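Local coordinates for protein choline dehydrogenase and related flavoproteins (Aspergillus oryzae, PDB 3Q9T) that oxidises formate as a flavin-dependent formate oxidase of the glucose-methanol-choline oxidoreductase family, with 8-formyl-FAD as its cofactor, at residues A[55-59]-A[400-406]; A[170-174]-A[353-357]. One frame throughout, in Å; residues are numbered along the deposited sequence.

Contact 1: residues A[55-59]-A[400-406]; sequences AMDLR and FGTAFQW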
loop_
_atom_site.group_PDB
_atom_site.type_symbol
_atom_site.label_atom_id
_atom_site.label_comp_id
_atom_site.label_asym_id
_atom_site.label_seq_id
_atom_site.Cartn_x
_atom_site.Cartn_y
_atom_site.Cartn_z
ATOM N N ALA A 55 5.285 24.228 -7.482
ATOM C CA ALA A 55 5.526 22.892 -8.063
ATOM C C ALA A 55 4.871 21.740 -7.297
ATOM O O ALA A 55 4.075 20.982 -7.865
ATOM C CB ALA A 55 7.017 22.637 -8.230
ATOM N N MET A 56 5.208 21.610 -6.016
ATOM C CA MET A 56 4.661 20.536 -5.192
ATOM C C MET A 56 3.134 20.507 -5.178
ATOM O O MET A 56 2.530 19.436 -5.151
ATOM C CB MET A 56 5.252 20.566 -3.775
ATOM C CG MET A 56 6.735 20.298 -3.807
ATOM S SD MET A 56 7.564 20.048 -2.232
ATOM C CE MET A 56 7.733 21.749 -1.694
ATOM N N ASP A 57 2.510 21.676 -5.246
ATOM C CA ASP A 57 1.060 21.741 -5.291
ATOM C C ASP A 57 0.482 21.126 -6.560
ATOM O O ASP A 57 -0.715 20.908 -6.623
ATOM C CB ASP A 57 0.576 23.193 -5.207
ATOM C CG ASP A 57 0.891 23.848 -3.872
ATOM O OD1 ASP A 57 0.841 23.152 -2.833
ATOM O OD2 ASP A 57 1.186 25.068 -3.867
ATOM N N LEU A 58 1.310 20.882 -7.579
ATOM C CA LEU A 58 0.827 20.271 -8.828
ATOM C C LEU A 58 0.536 18.768 -8.708
ATOM O O LEU A 58 -0.095 18.183 -9.595
ATOM C CB LEU A 58 1.804 20.503 -9.986
ATOM C CG LEU A 58 1.985 21.944 -10.461
ATOM C CD1 LEU A 58 3.211 22.044 -11.364
ATOM C CD2 LEU A 58 0.740 22.476 -11.158
ATOM N N ARG A 59 1.001 18.143 -7.627
ATOM C CA ARG A 59 0.640 16.758 -7.347
ATOM C C ARG A 59 -0.869 16.664 -7.132
ATOM O O ARG A 59 -1.459 17.496 -6.453
ATOM C CB ARG A 59 1.377 16.223 -6.112
ATOM C CG ARG A 59 2.882 16.012 -6.294
ATOM C CD ARG A 59 3.442 14.977 -5.278
ATOM N NE ARG A 59 2.804 15.164 -3.988
ATOM C CZ ARG A 59 2.319 14.199 -3.220
ATOM N NH1 ARG A 59 2.413 12.921 -3.575
ATOM N NH2 ARG A 59 1.740 14.525 -2.077
ATOM N N PHE A 400 9.093 22.513 4.810
ATOM C CA PHE A 400 8.362 21.255 4.764
ATOM C C PHE A 400 7.883 21.023 3.338
ATOM O O PHE A 400 7.279 21.911 2.746
ATOM C CB PHE A 400 7.155 21.265 5.697
ATOM C CG PHE A 400 6.434 19.946 5.749
ATOM C CD1 PHE A 400 6.837 18.960 6.628
ATOM C CD2 PHE A 400 5.374 19.688 4.903
ATOM C CE1 PHE A 400 6.182 17.742 6.693
ATOM C CE2 PHE A 400 4.701 18.460 4.960
ATOM C CZ PHE A 400 5.113 17.488 5.857
ATOM N N GLY A 401 8.149 19.838 2.791
ATOM C CA GLY A 401 7.742 19.527 1.431
ATOM C C GLY A 401 6.735 18.389 1.329
ATOM O O GLY A 401 7.088 17.217 1.523
ATOM N N THR A 402 5.489 18.732 0.997
ATOM C CA THR A 402 4.414 17.749 0.897
ATOM C C THR A 402 4.761 16.685 -0.114
ATOM O O THR A 402 4.360 15.548 0.055
ATOM C CB THR A 402 3.078 18.376 0.466
ATOM O OG1 THR A 402 3.310 19.239 -0.654
ATOM C CG2 THR A 402 2.470 19.186 1.614
ATOM N N ALA A 403 5.494 17.061 -1.168
ATOM C CA ALA A 403 5.866 16.106 -2.217
ATOM C C ALA A 403 6.744 14.972 -1.699
ATOM O O ALA A 403 6.908 13.953 -2.372
ATOM C CB ALA A 403 6.562 16.816 -3.381
ATOM N N PHE A 404 7.319 15.153 -0.513
ATOM C CA PHE A 404 8.254 14.172 0.033
ATOM C C PHE A 404 7.815 13.606 1.378
ATOM O O PHE A 404 8.632 13.076 2.118
ATOM C CB PHE A 404 9.635 14.795 0.181
ATOM C CG PHE A 404 10.238 15.239 -1.116
ATOM C CD1 PHE A 404 10.793 14.313 -1.985
ATOM C CD2 PHE A 404 10.251 16.586 -1.470
ATOM C CE1 PHE A 404 11.356 14.712 -3.178
ATOM C CE2 PHE A 404 10.834 16.997 -2.678
ATOM C CZ PHE A 404 11.382 16.047 -3.525
ATOM N N GLN A 405 6.528 13.730 1.686
ATOM C CA GLN A 405 5.970 13.303 2.968
ATOM C C GLN A 405 4.553 12.837 2.695
ATOM O O GLN A 405 3.575 13.519 3.016
ATOM C CB GLN A 405 5.932 14.460 3.969
ATOM C CG GLN A 405 7.280 14.921 4.473
ATOM C CD GLN A 405 7.932 13.939 5.426
ATOM O OE1 GLN A 405 7.837 14.099 6.634
ATOM N NE2 GLN A 405 8.611 12.930 4.887
ATOM N N TRP A 406 4.447 11.675 2.079
ATOM C CA TRP A 406 3.185 11.254 1.489
ATOM C C TRP A 406 2.164 10.824 2.541
ATOM O O TRP A 406 0.974 10.796 2.265
ATOM C CB TRP A 406 3.426 10.119 0.496
ATOM C CG TRP A 406 4.126 10.533 -0.746
ATOM C CD1 TRP A 406 4.539 11.793 -1.088
ATOM C CD2 TRP A 406 4.487 9.686 -1.834
ATOM N NE1 TRP A 406 5.136 11.775 -2.319
ATOM C CE2 TRP A 406 5.118 10.494 -2.800
ATOM C CE3 TRP A 406 4.334 8.319 -2.088
ATOM C CZ2 TRP A 406 5.598 9.985 -3.996
ATOM C CZ3 TRP A 406 4.815 7.813 -3.278
ATOM C CH2 TRP A 406 5.433 8.649 -4.219
HETATM O O HOH W 1 2.177 18.028 -2.767
#
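Met56 and Ala403 form the tight half of this contact: Met56 CG lies 3.5 Å from Ala403 CB, and the sulfur passes over the same methyl to reach Gly401, with SD 3.7 Å from Gly401 CA. The thioether runs out straight through chi2 and bends only at chi3 (-79°), which brings Met56 CE alongside the Gly401 backbone as well. Met56 SD also makes a loose, oblique Met-aromatic contact with the Phe404 ring, 5.5 Å from its centroid.

The other half is polar and looser, with no direct hydrogen bond between the segments. A water joins them instead, donating to Met56 O (2.8 Å), accepting from Arg59 NE in the guanidinium plane, and hydrogen-bonding to Thr402 OG1 at 2.7 Å. Beside it the Arg59 guanidinium lies nearly parallel to the Trp406 indole, the planes 7° apart. Arg59 NH1 sits 3.2 Å from Trp406 NE1, over one face and offset toward the rim; the two are donors and make no hydrogen bond, the cationic group simply lying over the ring. Trp406 NE1 spends its hydrogen on Ala403 O (2.8 Å), which helps hold the indole under the arginine.

Both segments are loops with short 3-10 turns, and the nearest atoms of the Arg59 side chain and the 8-formyl-FAD are about 5 Å apart. Ala403 touches the FAD-binding Tyr98, while Phe404 packs on Pro311 of strand 308-316 and on Thr418 and Val420 of strand 415-423; Trp406 rests against strand 506-507.

Contact 2: residues A[170-174]-A[353-357]; sequences RENLT and LELVG
Arg170 reaches from helix 167-179 to Glu354 on strand 353-358 in a salt bridge, NH1 to OE1 at 2.9 Å with an N-H...O angle of 148°. The carboxylate oxygen is met on its syn side, somewhat out of plane, and the guanidinium and carboxylate planes stand 63° apart, so this is a single-bond bridge, not a flat two-pronged pairing. Arg170 CD itself passes 3.2 Å from Glu354 OE1, and the bend at chi3 beyond it turns the guanidinium so that NH1 comes to the same oxygen.

Each partner is held a second time by the backbone of Ile163: Arg170 NH1 also donates to Ile163 O, and Glu354 OE2 accepts from Ile163 N. Both carboxylate oxygens of this buried glutamate therefore have a donor. Within the helix, Arg170 O takes two bonds, from Thr174 N and from Thr174 OG1 at 2.9 Å, reaching it from opposite faces of the carbonyl plane.

Below the bridge the contact is apolar. Leu355 CD1 pushes toward the helix backbone, 3.6 Å from Arg170 CA, and meets Leu173 CD2 at 3.7 Å; the two leucine side chains lie alongside one another, pointing opposite ways. Leu173 continues onto Phe396 of strand 392-397 and onto Leu470 and Leu471 of helix 454-473. The local helix and strand axes run almost parallel, 4° apart and 9.9 Å from each other at closest approach.

The charges of arginine and glutamate offset each other at the border of a leucine-lined interface, and the backbone N-H and C=O of the one residue Ile163 tie both to the same loop; this would probably favour the ionised glutamate despite its burial.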
loop_
_atom_site.group_PDB
_atom_site.type_symbol
_atom_site.label_atom_id
_atom_site.label_comp_id
_atom_site.label_asym_id
_atom_site.label_seq_id
_atom_site.Cartn_x
_atom_site.Cartn_y
_atom_site.Cartn_z
ATOM N N ARG A 170 22.097 28.405 4.459
ATOM C CA ARG A 170 23.155 27.924 3.565
ATOM C C ARG A 170 24.531 27.939 4.224
ATOM O O ARG A 170 25.341 27.011 4.035
ATOM C CB ARG A 170 23.183 28.719 2.256
ATOM C CG ARG A 170 21.870 28.648 1.467
ATOM C CD ARG A 170 22.055 29.230 0.077
ATOM N NE ARG A 170 22.364 30.652 0.114
ATOM C CZ ARG A 170 21.447 31.613 0.178
ATOM N NH1 ARG A 170 20.150 31.312 0.209
ATOM N NH2 ARG A 170 21.827 32.881 0.210
ATOM N N GLU A 171 24.804 28.992 4.989
ATOM C CA GLU A 171 26.121 29.152 5.614
ATOM C C GLU A 171 26.368 28.071 6.674
ATOM O O GLU A 171 27.443 27.475 6.727
ATOM C CB GLU A 171 26.272 30.560 6.202
ATOM C CG GLU A 171 26.841 30.595 7.618
ATOM C CD GLU A 171 28.268 31.128 7.680
ATOM O OE1 GLU A 171 29.110 30.701 6.857
ATOM O OE2 GLU A 171 28.544 31.976 8.558
ATOM N N ASN A 172 25.359 27.795 7.495
ATOM C CA ASN A 172 25.462 26.709 8.475
ATOM C C ASN A 172 25.575 25.296 7.880
ATOM O O ASN A 172 26.350 24.473 8.377
ATOM C CB ASN A 172 24.323 26.784 9.470
ATOM C CG ASN A 172 24.560 27.843 10.533
ATOM O OD1 ASN A 172 25.285 27.616 11.499
ATOM N ND2 ASN A 172 23.958 29.011 10.348
ATOM N N LEU A 173 24.830 25.045 6.803
ATOM C CA LEU A 173 24.845 23.759 6.120
ATOM C C LEU A 173 26.216 23.541 5.520
ATOM O O LEU A 173 26.757 22.436 5.555
ATOM C CB LEU A 173 23.768 23.725 5.016
ATOM C CG LEU A 173 23.606 22.448 4.170
ATOM C CD1 LEU A 173 23.543 21.206 5.049
ATOM C CD2 LEU A 173 22.380 22.505 3.212
ATOM N N THR A 174 26.777 24.613 4.967
ATOM C CA THR A 174 28.094 24.545 4.357
ATOM C C THR A 174 29.147 24.214 5.416
ATOM O O THR A 174 29.973 23.304 5.235
ATOM C CB THR A 174 28.441 25.854 3.599
ATOM O OG1 THR A 174 27.555 26.002 2.478
ATOM C CG2 THR A 174 29.889 25.823 3.102
ATOM N N LEU A 353 15.276 24.544 -3.325
ATOM C CA LEU A 353 16.400 23.647 -3.166
ATOM C C LEU A 353 17.604 24.408 -3.702
ATOM O O LEU A 353 17.619 24.749 -4.878
ATOM C CB LEU A 353 16.174 22.393 -4.010
ATOM C CG LEU A 353 16.816 21.060 -3.609
ATOM C CD1 LEU A 353 16.890 20.100 -4.799
ATOM C CD2 LEU A 353 18.178 21.217 -2.931
ATOM N N GLU A 354 18.607 24.672 -2.861
ATOM C CA GLU A 354 19.738 25.529 -3.276
ATOM C C GLU A 354 21.093 24.869 -3.102
ATOM O O GLU A 354 22.035 25.170 -3.840
ATOM C CB GLU A 354 19.723 26.864 -2.528
ATOM C CG GLU A 354 18.450 27.678 -2.770
ATOM C CD GLU A 354 18.357 28.903 -1.886
ATOM O OE1 GLU A 354 19.003 28.878 -0.812
ATOM O OE2 GLU A 354 17.653 29.881 -2.262
ATOM N N LEU A 355 21.183 24.006 -2.094
ATOM C CA LEU A 355 22.367 23.205 -1.856
ATOM C C LEU A 355 22.013 21.734 -2.000
ATOM O O LEU A 355 20.999 21.255 -1.456
ATOM C CB LEU A 355 22.938 23.476 -0.460
ATOM C CG LEU A 355 23.587 24.847 -0.306
ATOM C CD1 LEU A 355 23.678 25.252 1.150
ATOM C CD2 LEU A 355 24.962 24.892 -0.995
ATOM N N VAL A 356 22.874 21.021 -2.708
ATOM C CA VAL A 356 22.673 19.614 -2.994
ATOM C C VAL A 356 23.986 18.872 -2.789
ATOM O O VAL A 356 25.050 19.335 -3.247
ATOM C CB VAL A 356 22.189 19.411 -4.466
ATOM C CG1 VAL A 356 22.216 17.941 -4.845
ATOM C CG2 VAL A 356 20.805 20.025 -4.674
ATOM N N GLY A 357 23.916 17.713 -2.131
ATOM C CA GLY A 357 25.112 16.943 -1.822
ATOM C C GLY A 357 25.252 15.604 -2.535
ATOM O O GLY A 357 24.300 14.831 -2.654
#

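In the fold
Contact 1 is partly buried and lies between two loops close to the flavin, whereas contact 2 is buried although farther from the chain centre, and joins a helix to a sheet strand, with the Glu354 side chain about 13 Å from the cofactor at nearest atoms. Their centres are 20 Å apart and they do not touch, but the sheet relates them: strand 353-358 pairs with strand 392-397, which leads into the loop 400-406. Each places an arginine beside an apolar patch. In contact 1 its charge faces an indole and a bridging water, with no acidic partner across the segments; in contact 2 it meets a carboxylate directly.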